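PDB 3WCY: interferon alpha/beta receptor 1, which pairs with IFNAR2 to form the heterodimeric receptor for type I interferons, whose binding switches on JAK-STAT signalling. Local coordinates for residues A[121-126]-A[137-142]; A[100-105]-A[176-181]. One frame throughout, in Å; residues are numbered along the deposited sequence.

Contact 1 of 2, residues A[121-126]-A[137-142]; sequences SPPGQD and FSYTIR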
loop_
_atom_site.group_PDB
_atom_site.type_symbol
_atom_site.label_atom_id
_atom_site.label_comp_id
_atom_site.label_asym_id
_atom_site.label_seq_id
_atom_site.Cartn_x
_atom_site.Cartn_y
_atom_site.Cartn_z
ATOM N N SER A 121 -2.940 -9.326 14.233
ATOM C CA SER A 121 -1.923 -8.581 14.959
ATOM C C SER A 121 -0.574 -9.072 14.387
ATOM O O SER A 121 -0.389 -10.288 14.256
ATOM C CB SER A 121 -2.020 -8.850 16.454
ATOM O OG SER A 121 -1.620 -7.707 17.189
ATOM N N PRO A 122 0.341 -8.161 13.961
ATOM C CA PRO A 122 1.613 -8.612 13.368
ATOM C C PRO A 122 2.546 -9.317 14.361
ATOM O O PRO A 122 2.392 -9.098 15.567
ATOM C CB PRO A 122 2.229 -7.310 12.849
ATOM C CG PRO A 122 1.669 -6.257 13.722
ATOM C CD PRO A 122 0.272 -6.687 14.025
ATOM N N PRO A 123 3.519 -10.154 13.898
ATOM C CA PRO A 123 4.446 -10.809 14.846
ATOM C C PRO A 123 5.208 -9.794 15.727
ATOM O O PRO A 123 5.907 -8.921 15.200
ATOM C CB PRO A 123 5.391 -11.595 13.924
ATOM C CG PRO A 123 4.658 -11.756 12.652
ATOM C CD PRO A 123 3.836 -10.527 12.504
ATOM N N GLY A 124 5.011 -9.875 17.043
ATOM C CA GLY A 124 5.616 -8.961 18.008
ATOM C C GLY A 124 4.602 -8.028 18.649
ATOM O O GLY A 124 3.848 -7.346 17.943
ATOM N N GLN A 125 4.598 -7.965 20.003
ATOM C CA GLN A 125 3.651 -7.143 20.782
ATOM C C GLN A 125 4.264 -5.967 21.632
ATOM O O GLN A 125 4.085 -5.952 22.853
ATOM C CB GLN A 125 2.731 -8.047 21.647
ATOM C CG GLN A 125 1.651 -8.793 20.864
ATOM C CD GLN A 125 0.637 -9.442 21.776
ATOM O OE1 GLN A 125 -0.396 -8.852 22.122
ATOM N NE2 GLN A 125 0.903 -10.676 22.178
ATOM N N ASP A 126 4.920 -4.957 21.017
ATOM C CA ASP A 126 5.215 -4.857 19.592
ATOM C C ASP A 126 6.639 -5.295 19.263
ATOM O O ASP A 126 6.882 -5.810 18.169
ATOM C CB ASP A 126 4.870 -3.479 19.030
ATOM C CG ASP A 126 3.449 -3.422 18.510
ATOM O OD1 ASP A 126 3.238 -3.774 17.326
ATOM O OD2 ASP A 126 2.541 -3.072 19.299
ATOM N N PHE A 137 5.070 -6.627 5.759
ATOM C CA PHE A 137 4.246 -7.822 5.971
ATOM C C PHE A 137 2.929 -7.847 5.204
ATOM O O PHE A 137 2.230 -6.841 5.102
ATOM C CB PHE A 137 3.936 -8.048 7.461
ATOM C CG PHE A 137 5.087 -8.272 8.412
ATOM C CD1 PHE A 137 6.127 -9.133 8.084
ATOM C CD2 PHE A 137 5.075 -7.710 9.681
ATOM C CE1 PHE A 137 7.179 -9.356 8.978
ATOM C CE2 PHE A 137 6.114 -7.953 10.580
ATOM C CZ PHE A 137 7.156 -8.778 10.224
ATOM N N SER A 138 2.595 -9.028 4.696
ATOM C CA SER A 138 1.350 -9.342 4.002
ATOM C C SER A 138 0.800 -10.564 4.723
ATOM O O SER A 138 1.541 -11.209 5.468
ATOM C CB SER A 138 1.611 -9.666 2.533
ATOM O OG SER A 138 0.414 -10.023 1.857
ATOM N N TYR A 139 -0.495 -10.856 4.549
ATOM C CA TYR A 139 -1.141 -11.999 5.204
ATOM C C TYR A 139 -1.985 -12.800 4.227
ATOM O O TYR A 139 -2.503 -12.247 3.252
ATOM C CB TYR A 139 -1.962 -11.557 6.442
ATOM C CG TYR A 139 -1.166 -10.698 7.403
ATOM C CD1 TYR A 139 -0.325 -11.274 8.352
ATOM C CD2 TYR A 139 -1.195 -9.305 7.315
ATOM C CE1 TYR A 139 0.444 -10.488 9.209
ATOM C CE2 TYR A 139 -0.424 -8.510 8.163
ATOM C CZ TYR A 139 0.395 -9.107 9.109
ATOM O OH TYR A 139 1.165 -8.337 9.942
ATOM N N THR A 140 -2.067 -14.115 4.457
ATOM C CA THR A 140 -2.852 -15.041 3.636
ATOM C C THR A 140 -3.803 -15.779 4.585
ATOM O O THR A 140 -3.348 -16.412 5.542
ATOM C CB THR A 140 -1.946 -16.017 2.846
ATOM O OG1 THR A 140 -1.315 -16.922 3.754
ATOM C CG2 THR A 140 -0.897 -15.318 1.995
ATOM N N ILE A 141 -5.113 -15.669 4.337
ATOM C CA ILE A 141 -6.142 -16.289 5.172
ATOM C C ILE A 141 -6.728 -17.512 4.481
ATOM O O ILE A 141 -7.015 -17.468 3.282
ATOM C CB ILE A 141 -7.286 -15.303 5.581
ATOM C CG1 ILE A 141 -6.916 -13.786 5.521
ATOM C CG2 ILE A 141 -7.976 -15.725 6.878
ATOM C CD1 ILE A 141 -5.966 -13.240 6.583
ATOM N N ARG A 142 -6.945 -18.588 5.264
ATOM C CA ARG A 142 -7.561 -19.841 4.834
ATOM C C ARG A 142 -8.830 -20.058 5.653
ATOM O O ARG A 142 -8.777 -20.070 6.882
ATOM C CB ARG A 142 -6.603 -21.017 5.027
ATOM C CG ARG A 142 -5.634 -21.241 3.880
ATOM C CD ARG A 142 -4.844 -22.509 4.142
ATOM N NE ARG A 142 -3.797 -22.743 3.151
ATOM C CZ ARG A 142 -2.745 -23.533 3.346
ATOM N NH1 ARG A 142 -2.583 -24.162 4.506
ATOM N NH2 ARG A 142 -1.838 -23.689 2.389
#

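Contact 2 of 2, residues A[100-105]-A[176-181]; sequences AHMSPP and VKAIHP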
loop_
_atom_site.group_PDB
_atom_site.type_symbol
_atom_site.label_atom_id
_atom_site.label_comp_id
_atom_site.label_asym_id
_atom_site.label_seq_id
_atom_site.Cartn_x
_atom_site.Cartn_y
_atom_site.Cartn_z
ATOM N N ALA A 100 16.818 -14.242 12.453
ATOM C CA ALA A 100 15.534 -14.199 13.167
ATOM C C ALA A 100 14.357 -14.749 12.362
ATOM O O ALA A 100 14.175 -14.393 11.196
ATOM C CB ALA A 100 15.235 -12.787 13.640
ATOM N N HIS A 101 13.563 -15.619 13.003
ATOM C CA HIS A 101 12.373 -16.251 12.434
ATOM C C HIS A 101 11.133 -15.443 12.787
ATOM O O HIS A 101 11.146 -14.669 13.749
ATOM C CB HIS A 101 12.213 -17.680 12.982
ATOM C CG HIS A 101 13.227 -18.650 12.469
ATOM N ND1 HIS A 101 12.945 -19.496 11.411
ATOM C CD2 HIS A 101 14.490 -18.882 12.890
ATOM C CE1 HIS A 101 14.038 -20.215 11.226
ATOM N NE2 HIS A 101 14.995 -19.880 12.092
ATOM N N MET A 102 10.050 -15.657 12.030
ATOM C CA MET A 102 8.769 -14.986 12.237
ATOM C C MET A 102 7.778 -15.897 12.954
ATOM O O MET A 102 7.417 -16.954 12.422
ATOM C CB MET A 102 8.180 -14.562 10.894
ATOM C CG MET A 102 8.645 -13.226 10.434
ATOM S SD MET A 102 8.256 -13.004 8.694
ATOM C CE MET A 102 6.506 -12.868 8.770
ATOM N N SER A 103 7.314 -15.477 14.150
ATOM C CA SER A 103 6.317 -16.221 14.926
ATOM C C SER A 103 4.958 -16.023 14.241
ATOM O O SER A 103 4.803 -15.016 13.556
ATOM C CB SER A 103 6.272 -15.727 16.370
ATOM O OG SER A 103 5.763 -14.406 16.442
ATOM N N PRO A 104 3.977 -16.953 14.342
ATOM C CA PRO A 104 2.690 -16.731 13.650
ATOM C C PRO A 104 1.958 -15.454 14.105
ATOM O O PRO A 104 2.185 -15.011 15.236
ATOM C CB PRO A 104 1.897 -18.004 13.957
ATOM C CG PRO A 104 2.919 -19.010 14.386
ATOM C CD PRO A 104 3.967 -18.228 15.087
ATOM N N PRO A 105 1.135 -14.802 13.249
ATOM C CA PRO A 105 0.454 -13.574 13.695
ATOM C C PRO A 105 -0.699 -13.855 14.663
ATOM O O PRO A 105 -1.366 -14.884 14.529
ATOM C CB PRO A 105 -0.039 -12.951 12.387
ATOM C CG PRO A 105 -0.223 -14.082 11.466
ATOM C CD PRO A 105 0.745 -15.165 11.871
ATOM N N VAL A 176 -4.239 -17.997 9.556
ATOM C CA VAL A 176 -3.578 -16.788 9.040
ATOM C C VAL A 176 -2.061 -16.946 9.055
ATOM O O VAL A 176 -1.474 -17.252 10.095
ATOM C CB VAL A 176 -4.032 -15.495 9.780
ATOM C CG1 VAL A 176 -3.367 -14.249 9.203
ATOM C CG2 VAL A 176 -5.549 -15.344 9.760
ATOM N N LYS A 177 -1.441 -16.707 7.897
ATOM C CA LYS A 177 -0.002 -16.773 7.668
ATOM C C LYS A 177 0.557 -15.346 7.489
ATOM O O LYS A 177 -0.014 -14.545 6.733
ATOM C CB LYS A 177 0.264 -17.616 6.403
ATOM C CG LYS A 177 1.722 -17.917 6.085
ATOM C CD LYS A 177 1.831 -18.702 4.779
ATOM C CE LYS A 177 3.099 -19.523 4.653
ATOM N NZ LYS A 177 3.055 -20.772 5.466
ATOM N N ALA A 178 1.669 -15.034 8.180
ATOM C CA ALA A 178 2.338 -13.741 8.029
ATOM C C ALA A 178 3.476 -13.929 7.048
ATOM O O ALA A 178 4.308 -14.825 7.220
ATOM C CB ALA A 178 2.869 -13.247 9.363
ATOM N N ILE A 179 3.488 -13.135 5.983
ATOM C CA ILE A 179 4.553 -13.241 4.984
ATOM C C ILE A 179 5.316 -11.941 4.792
ATOM O O ILE A 179 4.711 -10.874 4.865
ATOM C CB ILE A 179 4.099 -13.905 3.652
ATOM C CG1 ILE A 179 2.796 -13.282 3.095
ATOM C CG2 ILE A 179 3.969 -15.424 3.827
ATOM C CD1 ILE A 179 2.581 -13.467 1.574
ATOM N N HIS A 180 6.652 -12.033 4.603
ATOM C CA HIS A 180 7.547 -10.902 4.309
ATOM C C HIS A 180 7.863 -11.038 2.797
ATOM O O HIS A 180 8.804 -11.755 2.438
ATOM C CB HIS A 180 8.839 -10.964 5.163
ATOM C CG HIS A 180 9.568 -9.654 5.313
ATOM N ND1 HIS A 180 9.530 -8.671 4.325
ATOM C CD2 HIS A 180 10.352 -9.217 6.326
ATOM C CE1 HIS A 180 10.276 -7.675 4.777
ATOM N NE2 HIS A 180 10.793 -7.954 5.975
ATOM N N PRO A 181 7.047 -10.433 1.893
ATOM C CA PRO A 181 7.258 -10.647 0.449
ATOM C C PRO A 181 8.559 -10.139 -0.165
ATOM O O PRO A 181 8.853 -10.496 -1.308
ATOM C CB PRO A 181 6.023 -10.003 -0.193
ATOM C CG PRO A 181 5.565 -8.998 0.789
ATOM C CD PRO A 181 5.853 -9.594 2.133
#

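Contact 1 of 2, residues A[121-126]-A[137-142]
The rings of F137 and Y139 reach out to the consecutive prolines P122 and P123 with their planes turned about 53° apart. P123 CD and P122 CB approach the phenyl ring obliquely, and P122 CA the phenol ring. Beyond the two segments, Y139 makes an edge-to-face pair with Y159. The setting is the second fibronectin type III domain of the extracellular part, where 121-126 leaves strand 116-121 in one sheet and 137-142 opens strand 138-145 in the other. In the usual lettering of the fold this is the start of the B-C loop packing against the first residues of strand C, beside the chain of the preceding domain, as the packing of P123 on D15 indicates.

P123 and F137 meet tip to tip, CD of the proline standing 3.9 Å from CE2 of the phenyl ring and 4.2 Å from its CD2. P122 CB lies 4.3 Å from the same CD2, so this one ring atom has a carbon of each proline close by. Both aromatic side chains carry CG beside the backbone N and anti to the carbonyl carbon (chi1 -61° in F137, -51° in Y139), and two residues apart both start toward the prolines. Four residues, all buried, carry a modest 155 Å² of shared surface, and the evidence is of dispersion packing: no hydrogen bond crosses. Y139 also packs on A178 and I120, which puts its ring between the two sheets. Its phenol oxygen ends at the prolines: OH lies 3.3 Å from P122 CB and 4.3 Å from P123 CD.

Contact 2 of 2, residues A[100-105]-A[176-181]
M102, whose methyl packs on A178, has its carbonyl oxygen held by a hydrogen bond from S187 OG, and the same hydroxyl reaches S103 O in a second, weak bond. These bonds grip the linker from outside the contact; between 100-105 and 176-181 themselves no hydrogen bond forms. The linker comes out of the first domain, where H101 is backbone-bonded to I13 and D15. From M102 to P105 it runs at 142° to the direction from V176 to H180, at the end of strand 171-179 of the second fibronectin type III domain.

A178 CB sits between two hydrophobic groups, with M102 CE at 3.7 Å and P105 CD at 3.8 Å. A bend at chi3 (70°) sets CE against the A178 backbone as well, while SD is 4.1 Å from H180 CB, the two side chains crossing at about a right angle. P105 lies over the residues from V176 to A178: its CD is 3.5 Å from V176 O and its CG 3.9 Å from V176 CG1. I120 on strand 116-121 meets both P105 and V176, consistent with the buried proline bordering the domain core. Across the 271 Å² buried here, shape and dispersion rather than directed polar bonds join the linker to the strand.

Overall arrangement
The centres of contacts 1 and 2 are only 6 Å apart, at the end of the second fibronectin type III domain that faces the first. Along the chain the order is 100-105, 121-126, 137-142, 176-181, so contact 1 falls within the span that contact 2 closes. Their strands 138-145 and 171-179 are antiparallel neighbours in one sheet, consistent with the probable hydrogen bonds S138 O to I179 N (2.8 Å) and T140 O to K177 N (3.0 Å). The loop and the linker also pack together, S121 O on P105 CB and P123 CG on S103 O. Together the contacts pack the incoming chain and the B-C loop against one end of the same sheet, where the chain passes from the first domain into the second.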